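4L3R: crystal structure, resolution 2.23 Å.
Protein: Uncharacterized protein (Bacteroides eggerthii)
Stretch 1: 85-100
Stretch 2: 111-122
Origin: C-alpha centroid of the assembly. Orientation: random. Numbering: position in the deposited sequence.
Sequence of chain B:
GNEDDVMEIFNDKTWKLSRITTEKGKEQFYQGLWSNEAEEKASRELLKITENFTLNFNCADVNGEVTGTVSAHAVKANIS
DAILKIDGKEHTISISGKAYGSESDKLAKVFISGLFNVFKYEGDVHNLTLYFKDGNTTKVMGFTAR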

# COMPACT_ATOMS: atom_id res chain seq x y z
N LYS B 85 0.33 13.24 -1.49
CA LYS B 85 -0.69 13.44 -2.53
C LYS B 85 0.01 13.03 -3.81
O LYS B 85 1.13 13.48 -4.03
CB LYS B 85 -1.21 14.89 -2.59
CG LYS B 85 -1.77 15.43 -1.27
CD LYS B 85 -3.25 15.16 -1.09
CE LYS B 85 -4.12 16.09 -1.91
NZ LYS B 85 -5.49 16.17 -1.36
N ILE B 86 -0.55 12.09 -4.58
CA ILE B 86 0.08 11.64 -5.82
C ILE B 86 -1.00 11.27 -6.81
O ILE B 86 -1.96 10.62 -6.43
CB ILE B 86 1.08 10.47 -5.56
CG1 ILE B 86 1.93 10.19 -6.82
CG2 ILE B 86 0.37 9.20 -5.08
CD1 ILE B 86 3.08 9.30 -6.57
N ASP B 87 -0.86 11.70 -8.07
CA ASP B 87 -1.84 11.40 -9.11
C ASP B 87 -1.14 10.78 -10.32
O ASP B 87 -0.32 11.44 -10.95
CB ASP B 87 -2.60 12.67 -9.52
CG ASP B 87 -3.74 12.46 -10.50
OD1 ASP B 87 -4.15 11.29 -10.70
OD2 ASP B 87 -4.19 13.46 -11.09
N GLY B 88 -1.47 9.53 -10.62
CA GLY B 88 -0.89 8.80 -11.75
C GLY B 88 -1.28 9.31 -13.12
O GLY B 88 -0.55 9.06 -14.08
N LYS B 89 -2.45 9.99 -13.23
CA LYS B 89 -2.94 10.52 -14.50
C LYS B 89 -2.19 11.80 -14.86
O LYS B 89 -1.63 11.90 -15.95
CB LYS B 89 -4.46 10.79 -14.42
CG LYS B 89 -5.10 11.14 -15.76
CD LYS B 89 -6.58 11.46 -15.60
CE LYS B 89 -7.23 11.97 -16.87
NZ LYS B 89 -7.45 10.88 -17.87
N GLU B 90 -2.17 12.77 -13.92
CA GLU B 90 -1.52 14.06 -14.11
C GLU B 90 -0.02 14.03 -13.75
O GLU B 90 0.68 15.01 -14.02
CB GLU B 90 -2.22 15.14 -13.27
CG GLU B 90 -3.69 15.35 -13.60
CD GLU B 90 -3.97 15.91 -14.99
OE1 GLU B 90 -3.35 16.93 -15.36
OE2 GLU B 90 -4.84 15.34 -15.69
N HIS B 91 0.47 12.92 -13.17
CA HIS B 91 1.86 12.77 -12.74
C HIS B 91 2.28 13.90 -11.76
O HIS B 91 3.40 14.39 -11.83
CB HIS B 91 2.82 12.66 -13.94
CG HIS B 91 2.79 11.31 -14.58
ND1 HIS B 91 1.89 11.00 -15.58
CD2 HIS B 91 3.55 10.22 -14.31
CE1 HIS B 91 2.13 9.74 -15.89
NE2 HIS B 91 3.11 9.22 -15.15
N THR B 92 1.37 14.29 -10.86
CA THR B 92 1.62 15.32 -9.86
C THR B 92 1.97 14.62 -8.55
O THR B 92 1.65 13.45 -8.36
CB THR B 92 0.41 16.24 -9.71
OG1 THR B 92 -0.73 15.47 -9.34
CG2 THR B 92 0.11 17.04 -10.98
N ILE B 93 2.64 15.34 -7.65
CA ILE B 93 3.03 14.80 -6.35
C ILE B 93 3.24 15.95 -5.37
O ILE B 93 3.73 17.00 -5.77
CB ILE B 93 4.29 13.89 -6.42
CG1 ILE B 93 4.59 13.25 -5.04
CG2 ILE B 93 5.51 14.66 -6.95
CD1 ILE B 93 5.59 12.19 -5.05
N SER B 94 2.86 15.75 -4.12
CA SER B 94 3.06 16.74 -3.06
C SER B 94 3.40 15.98 -1.75
O SER B 94 2.76 14.98 -1.44
CB SER B 94 1.82 17.63 -2.94
OG SER B 94 1.36 17.80 -1.61
N ILE B 95 4.46 16.42 -1.06
CA ILE B 95 4.93 15.84 0.20
C ILE B 95 4.83 16.93 1.25
O ILE B 95 5.43 17.98 1.07
CB ILE B 95 6.38 15.29 0.07
CG1 ILE B 95 6.45 14.16 -1.00
CG2 ILE B 95 6.92 14.80 1.45
CD1 ILE B 95 7.88 13.75 -1.46
N SER B 96 4.08 16.70 2.34
CA SER B 96 3.88 17.69 3.40
C SER B 96 4.30 17.15 4.76
O SER B 96 4.03 15.99 5.07
CB SER B 96 2.41 18.09 3.45
OG SER B 96 1.97 18.60 2.20
N GLY B 97 4.89 18.02 5.57
CA GLY B 97 5.34 17.69 6.91
C GLY B 97 6.63 18.41 7.26
O GLY B 97 6.96 19.43 6.64
N LYS B 98 7.36 17.88 8.24
CA LYS B 98 8.64 18.46 8.67
C LYS B 98 9.62 17.35 9.00
O LYS B 98 9.22 16.27 9.45
CB LYS B 98 8.46 19.41 9.87
CG LYS B 98 7.60 18.87 11.00
CD LYS B 98 7.57 19.83 12.18
CE LYS B 98 6.57 19.39 13.22
NZ LYS B 98 6.57 20.28 14.41
N ALA B 99 10.90 17.61 8.74
CA ALA B 99 11.95 16.63 9.01
C ALA B 99 12.28 16.60 10.51
O ALA B 99 12.14 17.60 11.21
CB ALA B 99 13.20 16.97 8.21
N TYR B 100 12.72 15.43 10.99
CA TYR B 100 13.16 15.25 12.37
C TYR B 100 14.68 15.27 12.35
O TYR B 100 15.27 14.49 11.61
CB TYR B 100 12.63 13.95 12.96
CG TYR B 100 13.09 13.72 14.38
CD1 TYR B 100 12.51 14.41 15.43
CD2 TYR B 100 14.11 12.83 14.67
CE1 TYR B 100 12.93 14.22 16.75
CE2 TYR B 100 14.53 12.61 15.98
CZ TYR B 100 13.95 13.32 17.01
OH TYR B 100 14.38 13.11 18.30
N PHE B 111 18.58 18.00 -0.16
CA PHE B 111 17.73 16.80 -0.28
C PHE B 111 16.44 16.94 0.54
O PHE B 111 15.35 16.75 0.00
CB PHE B 111 18.53 15.57 0.20
CG PHE B 111 17.80 14.26 0.17
CD1 PHE B 111 17.70 13.53 -1.00
CD2 PHE B 111 17.29 13.70 1.34
CE1 PHE B 111 17.08 12.28 -1.02
CE2 PHE B 111 16.66 12.46 1.32
CZ PHE B 111 16.57 11.75 0.14
N ILE B 112 16.56 17.31 1.83
CA ILE B 112 15.41 17.44 2.73
C ILE B 112 14.49 18.59 2.30
O ILE B 112 13.28 18.39 2.24
CB ILE B 112 15.88 17.61 4.21
CG1 ILE B 112 16.58 16.32 4.73
CG2 ILE B 112 14.73 18.02 5.15
CD1 ILE B 112 15.66 15.10 5.01
N SER B 113 15.05 19.78 1.99
CA SER B 113 14.23 20.92 1.54
C SER B 113 13.52 20.63 0.23
O SER B 113 12.36 21.00 0.07
CB SER B 113 15.07 22.18 1.37
OG SER B 113 15.37 22.76 2.63
N GLY B 114 14.23 20.03 -0.71
CA GLY B 114 13.71 19.71 -2.03
C GLY B 114 12.54 18.75 -2.00
O GLY B 114 11.61 18.90 -2.80
N LEU B 115 12.56 17.76 -1.09
CA LEU B 115 11.48 16.77 -1.00
C LEU B 115 10.15 17.42 -0.60
O LEU B 115 9.13 17.06 -1.17
CB LEU B 115 11.83 15.63 -0.04
CG LEU B 115 12.80 14.61 -0.63
CD1 LEU B 115 13.41 13.77 0.46
CD2 LEU B 115 12.10 13.69 -1.65
N PHE B 116 10.17 18.41 0.30
CA PHE B 116 8.92 19.08 0.69
C PHE B 116 8.43 20.08 -0.37
O PHE B 116 7.30 20.56 -0.25
CB PHE B 116 9.08 19.79 2.04
CG PHE B 116 9.23 18.82 3.20
CD1 PHE B 116 8.20 17.96 3.55
CD2 PHE B 116 10.39 18.82 3.97
CE1 PHE B 116 8.34 17.07 4.61
CE2 PHE B 116 10.53 17.94 5.05
CZ PHE B 116 9.50 17.06 5.35
N ASN B 117 9.26 20.40 -1.40
CA ASN B 117 8.90 21.31 -2.48
C ASN B 117 8.62 20.57 -3.79
O ASN B 117 8.52 21.23 -4.83
CB ASN B 117 10.03 22.35 -2.69
CG ASN B 117 10.18 23.33 -1.56
OD1 ASN B 117 9.20 23.80 -0.98
ND2 ASN B 117 11.41 23.73 -1.26
N VAL B 118 8.47 19.22 -3.79
CA VAL B 118 8.14 18.50 -5.02
C VAL B 118 6.74 18.91 -5.49
O VAL B 118 5.88 19.21 -4.66
CB VAL B 118 8.25 16.95 -4.94
CG1 VAL B 118 9.68 16.52 -4.65
CG2 VAL B 118 7.26 16.34 -3.93
N PHE B 119 6.53 18.96 -6.82
CA PHE B 119 5.22 19.29 -7.39
C PHE B 119 4.80 18.29 -8.49
O PHE B 119 3.59 18.11 -8.68
CB PHE B 119 5.18 20.74 -7.92
CG PHE B 119 6.13 21.06 -9.04
CD1 PHE B 119 7.43 21.46 -8.78
CD2 PHE B 119 5.69 21.09 -10.35
CE1 PHE B 119 8.30 21.80 -9.82
CE2 PHE B 119 6.54 21.47 -11.39
CZ PHE B 119 7.85 21.80 -11.11
N LYS B 120 5.75 17.65 -9.22
CA LYS B 120 5.43 16.66 -10.25
C LYS B 120 6.56 15.64 -10.36
O LYS B 120 7.62 15.83 -9.76
CB LYS B 120 5.12 17.31 -11.62
CG LYS B 120 6.32 17.98 -12.32
CD LYS B 120 5.93 18.63 -13.65
CE LYS B 120 7.14 19.12 -14.42
NZ LYS B 120 6.76 19.73 -15.73
N TYR B 121 6.33 14.54 -11.08
CA TYR B 121 7.32 13.48 -11.23
C TYR B 121 7.17 12.70 -12.52
O TYR B 121 6.20 12.86 -13.26
CB TYR B 121 7.19 12.48 -10.05
CG TYR B 121 6.00 11.55 -10.17
CD1 TYR B 121 4.72 11.98 -9.83
CD2 TYR B 121 6.14 10.27 -10.69
CE1 TYR B 121 3.62 11.15 -9.99
CE2 TYR B 121 5.04 9.44 -10.87
CZ TYR B 121 3.78 9.88 -10.52
OH TYR B 121 2.67 9.09 -10.68
N GLU B 122 8.12 11.80 -12.75
CA GLU B 122 8.10 10.83 -13.83
C GLU B 122 9.00 9.67 -13.39
O GLU B 122 9.89 9.86 -12.56
CB GLU B 122 8.49 11.44 -15.19
CG GLU B 122 9.91 11.96 -15.29
CD GLU B 122 10.24 12.75 -16.54
OE1 GLU B 122 9.34 12.94 -17.40
OE2 GLU B 122 11.40 13.21 -16.66
O HOH W 1 5.50 19.02 -2.03
O HOH W 2 5.33 20.59 1.61

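The apolar centre of this contact is built around Ile 95. Its CA-to-CB bond points toward the second stretch, and its side chain reaches three residues there. Ile 95 CD1 lies 3.6 Å from Val 118 CG2 and 4.2 Å from Leu 115 CD2. Ile 95 CG2 lies 4.0 Å from Phe 116 CD1. Ile 95 and Val 118 are both buried in the assembly. Ile 93 extends this cluster, with its CG2 atom 3.9 Å from Val 118 CG2.

Tyr 121 has the largest area covered by the other stretch. Its CA-to-CB bond points sideways, but the end of the side chain comes nearer. Tyr 121 CD1 is 3.9 Å from Ile 93 CB, and Tyr 121 CE1 is 3.7 Å from Ile 86 CG1. The ring of His 91 meets the Tyr 121 ring obliquely, with planes at 49°.

Phe 116 packs further along the first stretch, against Ile 95 and the residues that follow it. Gly 97 O lies over one face of its ring, 3.4 Å from Phe 116 CE1. The backbone angles of Gly 97 themselves call for glycine, since a CB would be jammed against the preceding carbonyl. Beyond it, Ala 99 CB sits 3.6 Å from Ile 112 CG2 on the helix.

Two backbone hydrogen bonds flank the single bridge between Thr 92 and Lys 120. Tyr 121 N donates to His 91 O at 3.0 Å, and Ile 93 N donates to Phe 119 O at 3.1 Å. Direct pairing then stops. Ile 95 O and Phe 116 O are both acceptors, 3.4 Å apart, and cannot bond to each other. Water 2 links them, donating to Ile 95 O and to Phe 116 O, each at 2.7 Å. Water 1 accepts from Ile 95 N at 3.0 Å.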